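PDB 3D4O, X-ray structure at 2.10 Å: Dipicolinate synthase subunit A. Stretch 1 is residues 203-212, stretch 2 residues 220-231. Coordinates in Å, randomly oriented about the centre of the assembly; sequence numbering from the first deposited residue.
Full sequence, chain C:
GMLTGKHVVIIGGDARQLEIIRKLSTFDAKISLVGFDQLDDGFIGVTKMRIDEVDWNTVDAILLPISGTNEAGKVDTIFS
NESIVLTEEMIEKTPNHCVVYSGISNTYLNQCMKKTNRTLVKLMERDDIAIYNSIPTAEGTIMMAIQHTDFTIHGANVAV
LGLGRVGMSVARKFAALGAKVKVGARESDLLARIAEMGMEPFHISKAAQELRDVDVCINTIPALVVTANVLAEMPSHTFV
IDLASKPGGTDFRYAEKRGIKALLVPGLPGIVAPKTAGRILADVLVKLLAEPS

Stretch 1 203-212: HISKAAQELR
Stretch 2 (220-231) TIPALVVTANVL

In stretch 1, Ile204 and Ser205 form a short 3-10 segment (phi/psi -55/-23 and -74/-10), and Lys206, at -107/19, is at the N-cap position of the helix 207-210, whose angles run from -49/-45 at Ala207 to -77/-21 at Glu210. Lys206 N reaches His203 O at 2.8 Å, Glu210 N reaches Lys206 O at 2.9 Å, and Leu211 N reaches Ala207 O at 2.8 Å before Leu211 leaves helical angles at -99/6. Stretch 2 is irregular from Thr220 to Val226, with Ala223 nearly extended at -172/159. Thr227 (-81/175) then occupies the N-cap position before a helix beginning at Ala228, and the first turn closes through Leu231 N to Thr227 O at 2.8 Å.

The register is set where Ala208 CA lies 4.2 Å from Val230 CA. So close an approach of two helical backbones goes with a small side chain: the CB of Ala208 points sideways, 4.3 Å from Val230 CG2, and Ala208 N is 4.0 Å from that same methyl. No direct hydrogen bond crosses the contact. Instead, water 1 donates to Ala208 O at 2.7 Å and to Val230 O at 3.0 Å, tying together two carbonyls that could not bond to each other because both are acceptors.

Val230 is the hub, with the largest covered area of any residue here. Its chi1 is t (170°), and its CA-to-CB bond points sideways. CG2 sits 4.0 Å from Ala207 CB, and CG1, which is also 4.4 Å from Ala207 CB, meets Leu211 CD1 at 3.7 Å. Leu211 adopts m,t (-63°, -170°), and the CA-to-CB bonds of Leu211 and Ala207 both point toward stretch 2. The two are four residues apart and joined by the Leu211 N to Ala207 O bond, so one branched valine can pack against both.

A second apolar patch forms at the start of stretch 1. Ile204, in t,p (-162°, 63°), has its CA-to-CB bond pointing toward stretch 2 and places CD1 3.7 Å from CD1 of Ile221, which is m,t (-58°, 176°). Ile204 CG1 also lies 4.4 Å from CG1 of Val225, whose chi1 is m (-68°), a looser fit.

Some polar side chains of stretch 1 bond locally. Ser205 OG and His203 ND1 are hydrogen-bonded at 2.7 Å, and Ser205 N donates to His203 ND1 at 3.2 Å; His203 is t, Ser205 p. The rule is economical: alanine for close backbones, branched aliphatics for the flanking contacts, and water for the carbonyls.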

# COMPACT_ATOMS: atom_id res chain seq x y z
N HIS C 203 7.72 -4.29 27.04
CA HIS C 203 6.63 -4.95 27.75
C HIS C 203 5.38 -4.14 27.47
O HIS C 203 5.34 -2.91 27.58
CB HIS C 203 6.88 -5.08 29.26
CG HIS C 203 5.95 -6.03 29.94
ND1 HIS C 203 4.72 -5.66 30.44
CD2 HIS C 203 6.09 -7.34 30.25
CE1 HIS C 203 4.14 -6.70 31.01
NE2 HIS C 203 4.96 -7.73 30.91
N ILE C 204 4.35 -4.88 27.11
CA ILE C 204 3.09 -4.31 26.69
C ILE C 204 2.51 -3.34 27.72
O ILE C 204 1.73 -2.44 27.40
CB ILE C 204 2.08 -5.41 26.38
CG1 ILE C 204 0.93 -4.86 25.54
CG2 ILE C 204 1.57 -6.08 27.69
CD1 ILE C 204 1.29 -4.33 24.19
N SER C 205 2.93 -3.50 28.97
CA SER C 205 2.40 -2.67 30.07
C SER C 205 2.96 -1.26 30.02
O SER C 205 2.49 -0.37 30.70
CB SER C 205 2.70 -3.31 31.43
OG SER C 205 4.08 -3.31 31.69
N LYS C 206 3.95 -1.06 29.17
CA LYS C 206 4.60 0.24 29.02
C LYS C 206 4.22 0.93 27.72
O LYS C 206 4.93 1.81 27.25
CB LYS C 206 6.13 0.06 29.03
CG LYS C 206 6.64 -0.62 30.28
CD LYS C 206 6.22 0.15 31.50
N ALA C 207 3.11 0.50 27.13
CA ALA C 207 2.65 1.07 25.85
C ALA C 207 2.63 2.57 25.79
O ALA C 207 3.06 3.17 24.80
CB ALA C 207 1.28 0.53 25.46
N ALA C 208 2.11 3.18 26.84
CA ALA C 208 1.90 4.64 26.88
C ALA C 208 3.21 5.35 26.70
O ALA C 208 3.32 6.34 25.98
CB ALA C 208 1.25 5.09 28.21
N GLN C 209 4.22 4.84 27.36
CA GLN C 209 5.57 5.43 27.29
C GLN C 209 6.18 5.13 25.96
O GLN C 209 6.74 5.99 25.29
CB GLN C 209 6.44 4.88 28.43
CG GLN C 209 7.94 5.06 28.27
CD GLN C 209 8.71 4.29 29.37
OE1 GLN C 209 8.33 4.31 30.56
NE2 GLN C 209 9.75 3.57 28.96
N GLU C 210 6.01 3.90 25.53
CA GLU C 210 6.74 3.44 24.33
C GLU C 210 6.19 3.93 23.00
O GLU C 210 6.94 4.03 22.00
CB GLU C 210 6.89 1.92 24.36
CG GLU C 210 7.68 1.48 25.59
CD GLU C 210 9.11 1.99 25.56
OE1 GLU C 210 9.69 2.14 24.45
OE2 GLU C 210 9.64 2.23 26.66
N LEU C 211 4.93 4.32 23.00
CA LEU C 211 4.25 4.72 21.75
C LEU C 211 4.17 6.21 21.50
O LEU C 211 3.50 6.66 20.57
CB LEU C 211 2.82 4.15 21.67
CG LEU C 211 2.66 2.62 21.64
CD1 LEU C 211 1.21 2.25 21.31
CD2 LEU C 211 3.61 1.98 20.68
N ARG C 212 4.83 6.97 22.36
CA ARG C 212 4.77 8.43 22.28
C ARG C 212 5.48 9.01 21.07
O ARG C 212 5.25 10.16 20.70
CB ARG C 212 5.19 9.10 23.60
CG ARG C 212 6.61 8.98 24.05
CD ARG C 212 6.66 9.24 25.55
N THR C 220 -2.52 -6.29 17.00
CA THR C 220 -2.99 -7.66 16.77
C THR C 220 -3.56 -8.26 18.07
O THR C 220 -4.14 -9.33 18.05
CB THR C 220 -1.89 -8.62 16.26
OG1 THR C 220 -0.92 -8.87 17.29
CG2 THR C 220 -1.21 -8.06 15.02
N ILE C 221 -3.40 -7.58 19.21
CA ILE C 221 -3.86 -8.13 20.49
C ILE C 221 -5.38 -7.99 20.67
O ILE C 221 -5.93 -6.89 20.55
CB ILE C 221 -3.14 -7.46 21.72
CG1 ILE C 221 -1.64 -7.61 21.65
CG2 ILE C 221 -3.64 -8.04 23.05
CD1 ILE C 221 -0.96 -6.88 22.76
N PRO C 222 -6.08 -9.10 20.97
CA PRO C 222 -7.55 -9.03 21.11
C PRO C 222 -7.97 -8.67 22.48
O PRO C 222 -8.52 -9.47 23.22
CB PRO C 222 -8.02 -10.43 20.73
CG PRO C 222 -6.88 -11.31 21.09
CD PRO C 222 -5.60 -10.49 21.01
N ALA C 223 -7.64 -7.45 22.81
CA ALA C 223 -7.95 -6.85 24.10
C ALA C 223 -7.60 -5.38 24.05
O ALA C 223 -6.82 -4.93 23.21
CB ALA C 223 -7.19 -7.56 25.24
N LEU C 224 -8.21 -4.65 24.96
CA LEU C 224 -8.04 -3.20 25.01
C LEU C 224 -6.64 -2.81 25.45
O LEU C 224 -6.35 -2.75 26.66
CB LEU C 224 -9.11 -2.57 25.89
CG LEU C 224 -9.15 -1.03 25.93
CD1 LEU C 224 -9.16 -0.44 24.53
CD2 LEU C 224 -10.36 -0.58 26.72
N VAL C 225 -5.79 -2.54 24.45
CA VAL C 225 -4.39 -2.15 24.72
C VAL C 225 -4.09 -0.72 24.30
O VAL C 225 -3.30 -0.03 24.94
CB VAL C 225 -3.33 -3.17 24.17
CG1 VAL C 225 -3.44 -4.45 24.94
CG2 VAL C 225 -3.48 -3.44 22.64
N VAL C 226 -4.74 -0.28 23.24
CA VAL C 226 -4.55 1.08 22.76
C VAL C 226 -5.65 1.88 23.41
O VAL C 226 -6.66 2.26 22.81
CB VAL C 226 -4.53 1.16 21.22
CG1 VAL C 226 -4.10 2.57 20.74
CG2 VAL C 226 -3.59 0.11 20.65
N THR C 227 -5.43 2.13 24.70
CA THR C 227 -6.37 2.85 25.53
C THR C 227 -6.24 4.35 25.33
O THR C 227 -5.36 4.84 24.63
CB THR C 227 -6.17 2.53 27.02
OG1 THR C 227 -4.88 3.00 27.44
CG2 THR C 227 -6.23 1.04 27.27
N ALA C 228 -7.14 5.07 25.99
CA ALA C 228 -7.15 6.53 25.95
C ALA C 228 -5.80 7.11 26.39
O ALA C 228 -5.28 8.02 25.77
CB ALA C 228 -8.28 7.10 26.84
N ASN C 229 -5.26 6.58 27.49
CA ASN C 229 -3.98 7.09 28.04
C ASN C 229 -2.85 6.84 27.09
O ASN C 229 -1.92 7.64 26.97
CB ASN C 229 -3.64 6.57 29.45
CG ASN C 229 -3.98 7.58 30.54
OD1 ASN C 229 -3.56 8.74 30.47
ND2 ASN C 229 -4.72 7.15 31.56
N VAL C 230 -2.95 5.73 26.39
CA VAL C 230 -1.91 5.41 25.42
C VAL C 230 -2.03 6.40 24.28
O VAL C 230 -1.08 7.10 23.91
CB VAL C 230 -2.06 3.97 24.88
CG1 VAL C 230 -1.13 3.73 23.70
CG2 VAL C 230 -1.78 2.98 26.01
N LEU C 231 -3.22 6.44 23.73
CA LEU C 231 -3.56 7.35 22.65
C LEU C 231 -3.17 8.79 23.00
O LEU C 231 -2.63 9.50 22.16
CB LEU C 231 -5.05 7.28 22.27
CG LEU C 231 -5.50 6.03 21.50
CD1 LEU C 231 -7.02 5.90 21.43
CD2 LEU C 231 -4.93 5.99 20.12
O HOH W 1 1.91 6.76 23.66